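Local atomic coordinates of lectin 2 (Agrocybe aegerita, PDB entry 4TQM), a protein that binds sugars as a seven-bladed beta-propeller lectin, holding N-acetylglucosamine at sites around its rim. Residues A[304-309]-A[321-326]; A[267-272]-A[296-301]; A[288-293]-A[349-354]. The protein carries 1 engineered substitution. All coordinates share one frame; numbering follows the deposited sequence.

Interaction 1 (A[304-309]-A[321-326]). With NAG (2-acetamido-2-deoxy-beta-D-glucopyranose), chain G.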
loop_
_atom_site.group_PDB
_atom_site.type_symbol
_atom_site.label_atom_id
_atom_site.label_comp_id
_atom_site.label_asym_id
_atom_site.label_seq_id
_atom_site.Cartn_x
_atom_site.Cartn_y
_atom_site.Cartn_z
ATOM N N ALA A 304 -22.227 9.145 1.626
ATOM C CA ALA A 304 -23.014 9.366 0.417
ATOM C C ALA A 304 -22.260 9.018 -0.866
ATOM O O ALA A 304 -22.831 9.060 -1.957
ATOM C CB ALA A 304 -23.505 10.806 0.364
ATOM N N GLY A 305 -20.983 8.678 -0.732
ATOM C CA GLY A 305 -20.176 8.331 -1.885
ATOM C C GLY A 305 -18.758 8.862 -1.811
ATOM O O GLY A 305 -18.186 9.003 -0.731
ATOM N N VAL A 306 -18.198 9.165 -2.977
ATOM C CA VAL A 306 -16.811 9.586 -3.097
ATOM C C VAL A 306 -16.660 11.101 -3.055
ATOM O O VAL A 306 -17.235 11.830 -3.891
ATOM C CB VAL A 306 -16.181 9.047 -4.394
ATOM C CG1 VAL A 306 -14.694 9.364 -4.433
ATOM C CG2 VAL A 306 -16.410 7.550 -4.503
ATOM N N TYR A 307 -15.877 11.544 -2.070
ATOM C CA TYR A 307 -15.515 12.943 -1.864
ATOM C C TYR A 307 -14.051 13.148 -2.222
ATOM O O TYR A 307 -13.210 12.285 -1.962
ATOM C CB TYR A 307 -15.702 13.340 -0.399
ATOM C CG TYR A 307 -17.130 13.371 0.082
ATOM C CD1 TYR A 307 -17.828 14.570 0.176
ATOM C CD2 TYR A 307 -17.780 12.204 0.460
ATOM C CE1 TYR A 307 -19.136 14.600 0.621
ATOM C CE2 TYR A 307 -19.085 12.224 0.906
ATOM C CZ TYR A 307 -19.760 13.422 0.983
ATOM O OH TYR A 307 -21.060 13.440 1.428
ATOM N N VAL A 308 -13.742 14.303 -2.798
ATOM C CA VAL A 308 -12.379 14.593 -3.216
ATOM C C VAL A 308 -11.964 16.013 -2.843
ATOM O O VAL A 308 -12.737 16.957 -3.002
ATOM C CB VAL A 308 -12.217 14.390 -4.738
ATOM C CG1 VAL A 308 -10.968 15.074 -5.242
ATOM C CG2 VAL A 308 -12.200 12.902 -5.078
ATOM N N ALA A 309 -10.745 16.152 -2.329
ATOM C CA ALA A 309 -10.129 17.460 -2.175
ATOM C C ALA A 309 -8.877 17.537 -3.049
ATOM O O ALA A 309 -7.924 16.767 -2.860
ATOM C CB ALA A 309 -9.795 17.732 -0.715
ATOM N N LYS A 321 -15.408 17.929 -1.783
ATOM C CA LYS A 321 -16.730 17.950 -2.395
ATOM C C LYS A 321 -17.109 16.558 -2.883
ATOM O O LYS A 321 -16.241 15.760 -3.242
ATOM C CB LYS A 321 -16.758 18.934 -3.566
ATOM C CG LYS A 321 -15.902 18.500 -4.741
ATOM C CD LYS A 321 -15.702 19.616 -5.751
ATOM C CE LYS A 321 -14.784 19.150 -6.870
ATOM N NZ LYS A 321 -13.601 18.422 -6.326
ATOM N N LEU A 322 -18.405 16.268 -2.888
ATOM C CA LEU A 322 -18.899 14.994 -3.390
ATOM C C LEU A 322 -18.694 14.933 -4.897
ATOM O O LEU A 322 -19.174 15.801 -5.626
ATOM C CB LEU A 322 -20.382 14.829 -3.050
ATOM C CG LEU A 322 -21.103 13.573 -3.543
ATOM C CD1 LEU A 322 -20.525 12.320 -2.905
ATOM C CD2 LEU A 322 -22.594 13.675 -3.265
ATOM N N VAL A 323 -17.970 13.919 -5.364
ATOM C CA VAL A 323 -17.733 13.773 -6.794
ATOM C C VAL A 323 -18.410 12.535 -7.367
ATOM O O VAL A 323 -18.598 12.441 -8.584
ATOM C CB VAL A 323 -16.229 13.740 -7.152
ATOM C CG1 VAL A 323 -15.508 14.940 -6.548
ATOM C CG2 VAL A 323 -15.597 12.432 -6.697
ATOM N N LEU A 324 -18.771 11.579 -6.513
ATOM C CA LEU A 324 -19.484 10.407 -7.036
ATOM C C LEU A 324 -20.520 9.825 -6.079
ATOM O O LEU A 324 -20.234 9.595 -4.912
ATOM C CB LEU A 324 -18.495 9.323 -7.482
ATOM C CG LEU A 324 -19.084 8.045 -8.086
ATOM C CD1 LEU A 324 -19.977 8.358 -9.272
ATOM C CD2 LEU A 324 -17.976 7.092 -8.498
ATOM N N LYS A 325 -21.729 9.580 -6.576
ATOM C CA LYS A 325 -22.770 8.996 -5.734
ATOM C C LYS A 325 -22.741 7.470 -5.769
ATOM O O LYS A 325 -23.739 6.821 -6.093
ATOM C CB LYS A 325 -24.153 9.531 -6.111
ATOM C CG LYS A 325 -24.352 10.994 -5.740
ATOM C CD LYS A 325 -25.769 11.462 -6.017
ATOM C CE LYS A 325 -25.963 12.905 -5.566
ATOM N NZ LYS A 325 -27.358 13.381 -5.777
ATOM N N ASP A 326 -21.583 6.912 -5.428
ATOM C CA ASP A 326 -21.403 5.467 -5.360
ATOM C C ASP A 326 -20.144 5.139 -4.559
ATOM O O ASP A 326 -19.392 6.041 -4.181
ATOM C CB ASP A 326 -21.323 4.864 -6.763
ATOM C CG ASP A 326 -21.836 3.439 -6.815
ATOM O OD1 ASP A 326 -21.772 2.743 -5.780
ATOM O OD2 ASP A 326 -22.305 3.014 -7.890
HETATM C C1 NAG G . -24.566 -2.564 -5.257
HETATM C C2 NAG G . -23.185 -1.921 -5.276
HETATM C C3 NAG G . -23.292 -0.491 -5.792
HETATM C C4 NAG G . -23.997 -0.488 -7.144
HETATM C C5 NAG G . -25.304 -1.274 -7.091
HETATM C C6 NAG G . -25.933 -1.379 -8.478
HETATM C C7 NAG G . -21.688 -2.926 -3.677
HETATM C C8 NAG G . -21.200 -2.994 -2.260
HETATM N N2 NAG G . -22.578 -1.978 -3.961
HETATM O O3 NAG G . -22.007 0.071 -5.929
HETATM O O4 NAG G . -24.271 0.840 -7.529
HETATM O O5 NAG G . -25.096 -2.571 -6.566
HETATM O O6 NAG G . -25.016 -1.958 -9.381
HETATM O O7 NAG G . -21.276 -3.723 -4.520
HETATM O O HOH W 1 -11.752 19.735 -4.286
#
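V306 grips V323 and L324 at once through its backbone: its carbonyl O accepts from V323 N at 2.7 Å, nearly in line with the C=O bond, and from L324 N at 3.0 Å, in the carbonyl plane on a lone pair. This is a classic beta bulge in the antiparallel hairpin of strands 306-309 and 321-324. V306 N returns a bond to L324 O, and V308 and K321 exchange two more. A water links V308 O to K321 NZ, the lysine chain bending at its last torsion (chi4 -45°) to bring the amine back to the hairpin.

Apolar contacts divide between the two faces. On one, L322 CD1 lies over the Y307 ring, 4.2 Å from its centroid, a CH-pi contact offset toward the rim. On the other, V323 CG2 touches both V306 CG1 (3.9 Å) and V308 CG2 (3.8 Å), while V306 CB meets L324 CB.

Beyond the bulge, G305 CA makes a CA-H...O contact of 3.3 Å with L324 O. D326 accepts from the sugar with both carboxylate oxygens, OD1 from O3 (2.7 Å) and OD2 from O4; W333, Q331 and E358 bind the same sugar. Strand 321-324 is outermost in its four-stranded propeller blade, and strand 306-309 lies between it and strand 297-301.

Interaction 2 (A[267-272]-A[296-301]). With NAG (2-acetamido-2-deoxy-beta-D-glucopyranose), chain F.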
loop_
_atom_site.group_PDB
_atom_site.type_symbol
_atom_site.label_atom_id
_atom_site.label_comp_id
_atom_site.label_asym_id
_atom_site.label_seq_id
_atom_site.Cartn_x
_atom_site.Cartn_y
_atom_site.Cartn_z
ATOM N N LEU A 267 -3.346 22.560 9.148
ATOM C CA LEU A 267 -4.665 22.071 8.756
ATOM C C LEU A 267 -5.019 22.599 7.367
ATOM O O LEU A 267 -5.232 23.800 7.188
ATOM C CB LEU A 267 -5.722 22.508 9.773
ATOM C CG LEU A 267 -7.159 22.030 9.549
ATOM C CD1 LEU A 267 -7.229 20.514 9.580
ATOM C CD2 LEU A 267 -8.089 22.619 10.592
ATOM N N VAL A 268 -5.084 21.699 6.389
ATOM C CA VAL A 268 -5.249 22.101 4.994
ATOM C C VAL A 268 -6.641 21.809 4.431
ATOM O O VAL A 268 -7.068 22.434 3.457
ATOM C CB VAL A 268 -4.200 21.421 4.098
ATOM C CG1 VAL A 268 -2.805 21.888 4.476
ATOM C CG2 VAL A 268 -4.311 19.908 4.213
ATOM N N ILE A 269 -7.334 20.849 5.035
ATOM C CA ILE A 269 -8.683 20.484 4.616
ATOM C C ILE A 269 -9.564 20.324 5.841
ATOM O O ILE A 269 -9.230 19.564 6.751
ATOM C CB ILE A 269 -8.696 19.150 3.850
ATOM C CG1 ILE A 269 -7.813 19.239 2.606
ATOM C CG2 ILE A 269 -10.120 18.764 3.472
ATOM C CD1 ILE A 269 -7.435 17.898 2.031
ATOM N N ASN A 270 -10.689 21.034 5.869
ATOM C CA ASN A 270 -11.607 20.939 6.997
ATOM C C ASN A 270 -12.622 19.817 6.809
ATOM O O ASN A 270 -13.826 20.026 6.954
ATOM C CB ASN A 270 -12.314 22.274 7.231
ATOM C CG ASN A 270 -11.341 23.404 7.499
ATOM O OD1 ASN A 270 -10.850 23.563 8.616
ATOM N ND2 ASN A 270 -11.052 24.194 6.470
ATOM N N ASP A 271 -12.124 18.628 6.489
ATOM C CA ASP A 271 -12.983 17.479 6.238
ATOM C C ASP A 271 -12.168 16.189 6.294
ATOM O O ASP A 271 -10.965 16.221 6.568
ATOM C CB ASP A 271 -13.661 17.616 4.875
ATOM C CG ASP A 271 -15.069 17.048 4.859
ATOM O OD1 ASP A 271 -15.312 16.026 5.537
ATOM O OD2 ASP A 271 -15.934 17.628 4.165
ATOM N N PHE A 272 -12.841 15.067 6.035
ATOM C CA PHE A 272 -12.239 13.726 6.056
ATOM C C PHE A 272 -11.836 13.243 7.450
ATOM O O PHE A 272 -11.145 12.232 7.581
ATOM C CB PHE A 272 -11.038 13.622 5.104
ATOM C CG PHE A 272 -11.385 13.808 3.656
ATOM C CD1 PHE A 272 -12.100 12.839 2.970
ATOM C CD2 PHE A 272 -10.972 14.942 2.972
ATOM C CE1 PHE A 272 -12.411 13.004 1.629
ATOM C CE2 PHE A 272 -11.276 15.109 1.632
ATOM C CZ PHE A 272 -11.999 14.140 0.961
ATOM N N GLY A 296 -0.382 14.514 -5.035
ATOM C CA GLY A 296 -1.413 13.682 -4.442
ATOM C C GLY A 296 -2.621 14.466 -3.968
ATOM O O GLY A 296 -2.490 15.470 -3.260
ATOM N N ASP A 297 -3.802 14.006 -4.368
ATOM C CA ASP A 297 -5.055 14.604 -3.936
ATOM C C ASP A 297 -5.692 13.706 -2.879
ATOM O O ASP A 297 -5.359 12.525 -2.786
ATOM C CB ASP A 297 -5.997 14.775 -5.129
ATOM C CG ASP A 297 -5.336 15.496 -6.294
ATOM O OD1 ASP A 297 -5.133 16.724 -6.195
ATOM O OD2 ASP A 297 -5.019 14.836 -7.308
ATOM N N VAL A 298 -6.600 14.255 -2.077
ATOM C CA VAL A 298 -7.231 13.455 -1.027
ATOM C C VAL A 298 -8.549 12.863 -1.504
ATOM O O VAL A 298 -9.436 13.583 -1.962
ATOM C CB VAL A 298 -7.454 14.269 0.265
ATOM C CG1 VAL A 298 -8.170 13.427 1.302
ATOM C CG2 VAL A 298 -6.124 14.769 0.809
ATOM N N VAL A 299 -8.671 11.543 -1.402
ATOM C CA VAL A 299 -9.866 10.845 -1.855
ATOM C C VAL A 299 -10.484 10.069 -0.706
ATOM O O VAL A 299 -9.793 9.345 0.000
ATOM C CB VAL A 299 -9.546 9.864 -2.997
ATOM C CG1 VAL A 299 -10.798 9.109 -3.411
ATOM C CG2 VAL A 299 -8.946 10.608 -4.173
ATOM N N GLY A 300 -11.789 10.212 -0.517
ATOM C CA GLY A 300 -12.443 9.540 0.586
ATOM C C GLY A 300 -13.750 8.895 0.197
ATOM O O GLY A 300 -14.564 9.485 -0.515
ATOM N N PHE A 301 -13.953 7.670 0.666
ATOM C CA PHE A 301 -15.208 6.973 0.442
ATOM C C PHE A 301 -16.114 7.167 1.652
ATOM O O PHE A 301 -16.066 6.397 2.612
ATOM C CB PHE A 301 -14.948 5.494 0.155
ATOM C CG PHE A 301 -14.151 5.259 -1.101
ATOM C CD1 PHE A 301 -14.787 5.142 -2.327
ATOM C CD2 PHE A 301 -12.768 5.173 -1.060
ATOM C CE1 PHE A 301 -14.060 4.934 -3.487
ATOM C CE2 PHE A 301 -12.035 4.964 -2.215
ATOM C CZ PHE A 301 -12.683 4.845 -3.430
HETATM C C1 NAG F . -21.118 14.022 5.484
HETATM C C2 NAG F . -19.653 13.692 5.210
HETATM C C3 NAG F . -18.787 14.936 5.362
HETATM C C4 NAG F . -19.337 16.048 4.476
HETATM C C5 NAG F . -20.827 16.265 4.731
HETATM C C6 NAG F . -21.373 17.285 3.737
HETATM C C7 NAG F . -18.996 11.397 5.581
HETATM C C8 NAG F . -18.247 10.431 6.448
HETATM N N2 NAG F . -19.188 12.620 6.072
HETATM O O3 NAG F . -17.461 14.638 4.984
HETATM O O4 NAG F . -18.639 17.253 4.706
HETATM O O5 NAG F . -21.549 15.051 4.614
HETATM O O6 NAG F . -22.734 17.531 4.002
HETATM O O7 NAG F . -19.406 11.052 4.473
#
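The nearest CA atoms, of F272 and G300, stand 6.9 Å apart and no hydrogen bond joins the two backbones, so the contact between 267-272 and 296-301 rests on side chains, one of them against the G300 backbone. V298 meets F272 and I269 with its two methyl branches. CG1, anti to the backbone N (chi1 177°), presses on one face of the F272 ring, a CH-pi contact 3.7 Å from the centroid and 19° off the normal. CG2 meets I269 CD1 tip to tip at 3.6 Å. Farther along the strand the ring packs on backbone, CE1 standing 3.6 Å from G300 N. The contact joins two successive blades of the beta-propeller: strand 266-269 is outermost in one, and strand 297-301 is the second strand of the next, between 285-288 and 306-309. F272 also touches Y307 and A309 of that second blade, and its ring meets that of W278. D271 OD1 accepts from F272 N at 2.7 Å, on the anti side of the carboxylate, which helps fix the rotation of the acid. The same carboxylate holds N-acetylglucosamine, taking O3 on OD1 (2.6 Å) and O4 on OD2; W278, N303 and K276 also bind the sugar.

Interaction 3 (A[288-293]-A[349-354])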
loop_
_atom_site.group_PDB
_atom_site.type_symbol
_atom_site.label_atom_id
_atom_site.label_comp_id
_atom_site.label_asym_id
_atom_site.label_seq_id
_atom_site.Cartn_x
_atom_site.Cartn_y
_atom_site.Cartn_z
ATOM N N ALA A 288 -4.161 9.959 -3.750
ATOM C CA ALA A 288 -3.869 9.593 -5.135
ATOM C C ALA A 288 -3.840 10.818 -6.040
ATOM O O ALA A 288 -4.432 11.853 -5.724
ATOM C CB ALA A 288 -4.875 8.571 -5.645
ATOM N N ASP A 289 -3.141 10.693 -7.164
ATOM C CA ASP A 289 -3.016 11.783 -8.124
ATOM C C ASP A 289 -4.178 11.739 -9.113
ATOM O O ASP A 289 -4.222 10.882 -10.001
ATOM C CB ASP A 289 -1.674 11.682 -8.856
ATOM C CG ASP A 289 -1.454 12.809 -9.848
ATOM O OD1 ASP A 289 -2.241 13.779 -9.849
ATOM O OD2 ASP A 289 -0.479 12.727 -10.624
ATOM N N LEU A 290 -5.116 12.667 -8.956
ATOM C CA LEU A 290 -6.318 12.679 -9.783
ATOM C C LEU A 290 -6.211 13.576 -11.016
ATOM O O LEU A 290 -7.145 13.634 -11.819
ATOM C CB LEU A 290 -7.528 13.103 -8.950
ATOM C CG LEU A 290 -8.010 12.128 -7.877
ATOM C CD1 LEU A 290 -9.203 12.707 -7.157
ATOM C CD2 LEU A 290 -8.368 10.793 -8.490
ATOM N N THR A 291 -5.085 14.268 -11.171
ATOM C CA THR A 291 -4.940 15.246 -12.248
ATOM C C THR A 291 -3.711 15.031 -13.126
ATOM O O THR A 291 -3.531 15.725 -14.128
ATOM C CB THR A 291 -4.881 16.683 -11.697
ATOM O OG1 THR A 291 -3.788 16.796 -10.778
ATOM C CG2 THR A 291 -6.178 17.039 -10.989
ATOM N N GLY A 292 -2.861 14.084 -12.746
ATOM C CA GLY A 292 -1.684 13.764 -13.532
ATOM C C GLY A 292 -0.583 14.808 -13.483
ATOM O O GLY A 292 0.213 14.916 -14.416
ATOM N N ASN A 293 -0.526 15.578 -12.399
ATOM C CA ASN A 293 0.520 16.588 -12.260
ATOM C C ASN A 293 1.645 16.167 -11.318
ATOM O O ASN A 293 2.615 16.904 -11.125
ATOM C CB ASN A 293 -0.065 17.943 -11.837
ATOM C CG ASN A 293 -0.798 17.881 -10.508
ATOM O OD1 ASN A 293 -0.769 16.868 -9.808
ATOM N ND2 ASN A 293 -1.457 18.978 -10.151
ATOM N N GLY A 349 -2.467 9.012 -16.086
ATOM C CA GLY A 349 -1.884 9.602 -14.893
ATOM C C GLY A 349 -2.912 10.146 -13.919
ATOM O O GLY A 349 -2.558 10.706 -12.875
ATOM N N CYS A 350 -4.187 9.983 -14.257
ATOM C CA CYS A 350 -5.270 10.465 -13.411
ATOM C C CYS A 350 -6.000 9.283 -12.791
ATOM O O CYS A 350 -6.692 8.536 -13.489
ATOM C CB CYS A 350 -6.238 11.326 -14.223
ATOM S SG CYS A 350 -5.457 12.741 -15.038
ATOM N N ALA A 351 -5.838 9.119 -11.479
ATOM C CA ALA A 351 -6.337 7.942 -10.766
ATOM C C ALA A 351 -7.828 7.692 -10.968
ATOM O O ALA A 351 -8.646 8.609 -10.864
ATOM C CB ALA A 351 -6.013 8.041 -9.280
ATOM N N ASP A 352 -8.169 6.443 -11.265
ATOM C CA ASP A 352 -9.559 6.039 -11.402
ATOM C C ASP A 352 -9.986 5.277 -10.154
ATOM O O ASP A 352 -9.166 5.012 -9.272
ATOM C CB ASP A 352 -9.733 5.173 -12.648
ATOM C CG ASP A 352 -9.131 5.813 -13.880
ATOM O OD1 ASP A 352 -9.749 6.756 -14.421
ATOM O OD2 ASP A 352 -8.032 5.388 -14.297
ATOM N N ILE A 353 -11.267 4.936 -10.072
ATOM C CA ILE A 353 -11.781 4.225 -8.909
ATOM C C ILE A 353 -12.217 2.810 -9.274
ATOM O O ILE A 353 -12.936 2.611 -10.254
ATOM C CB ILE A 353 -12.972 4.973 -8.280
ATOM C CG1 ILE A 353 -12.546 6.372 -7.831
ATOM C CG2 ILE A 353 -13.544 4.187 -7.109
ATOM C CD1 ILE A 353 -13.702 7.243 -7.384
ATOM N N ILE A 354 -11.777 1.826 -8.495
ATOM C CA ILE A 354 -12.235 0.456 -8.704
ATOM C C ILE A 354 -12.631 -0.209 -7.389
ATOM O O ILE A 354 -11.852 -0.245 -6.436
ATOM C CB ILE A 354 -11.200 -0.403 -9.482
ATOM C CG1 ILE A 354 -11.702 -1.842 -9.634
ATOM C CG2 ILE A 354 -9.837 -0.361 -8.802
ATOM C CD1 ILE A 354 -10.836 -2.699 -10.544
HETATM O O HOH W 2 0.014 10.996 -12.386
#
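A351 N gives D289 O a nearly straight hydrogen bond of 2.8 Å (169° at the hydrogen), the one direct hydrogen bond between 288-293 and 349-354. Around it lies the tightly packed part. A351 CB points into the other segment and meets A288 CB at 3.8 Å and L290 CD2 at 3.7 Å. The leucine's CB leads away from 349-354, but with CD1 anti to CA (chi2 180°) the other branch, CD2, turns to the alanine. C350 lies alongside the turn, its SG 3.5 Å from T291 C.

The other end is looser and wetter. G292 is exposed to solvent, and there the segments meet through backbone atoms, G292 CA standing 3.2 Å from G349 O. A water sits unusually close to both D289 OD2 and G349 O. D289 also shapes its own loop: OD1 accepts from T291 N and G292 N, both arriving from the same face of the carboxylate, an Asx turn within a wider Asx motif.

The loop between strands 285-288 and 297-301 of one blade leans on the chain leading into strand 352-356 of the next. A288 and A351 both pack on V342 of strand 339-343, and L290 reaches V299 and V308 in its own blade.

How the interactions relate
Interactions 1 and 2 meet in the blade of strands 285-288, 297-301, 306-309 and 321-324, their centres 11 Å apart. Interaction 2 connects this blade to the preceding one, and interaction 3, with its centre 14 Å from that of interaction 1 and 15 Å from that of interaction 2, connects it to the following one. Along the chain, interaction 2 closes before interaction 1 opens, interaction 3 spans interaction 1, and interactions 2 and 3 interleave. A288 O meets D297 N where interaction 3 joins 2, and V306 CG1 packs on I353 CD1 where it joins 1. Segments 321-326 and 267-272 each bring an aspartate to a separate N-acetylglucosamine, consistent with a sugar site that recurs round the propeller.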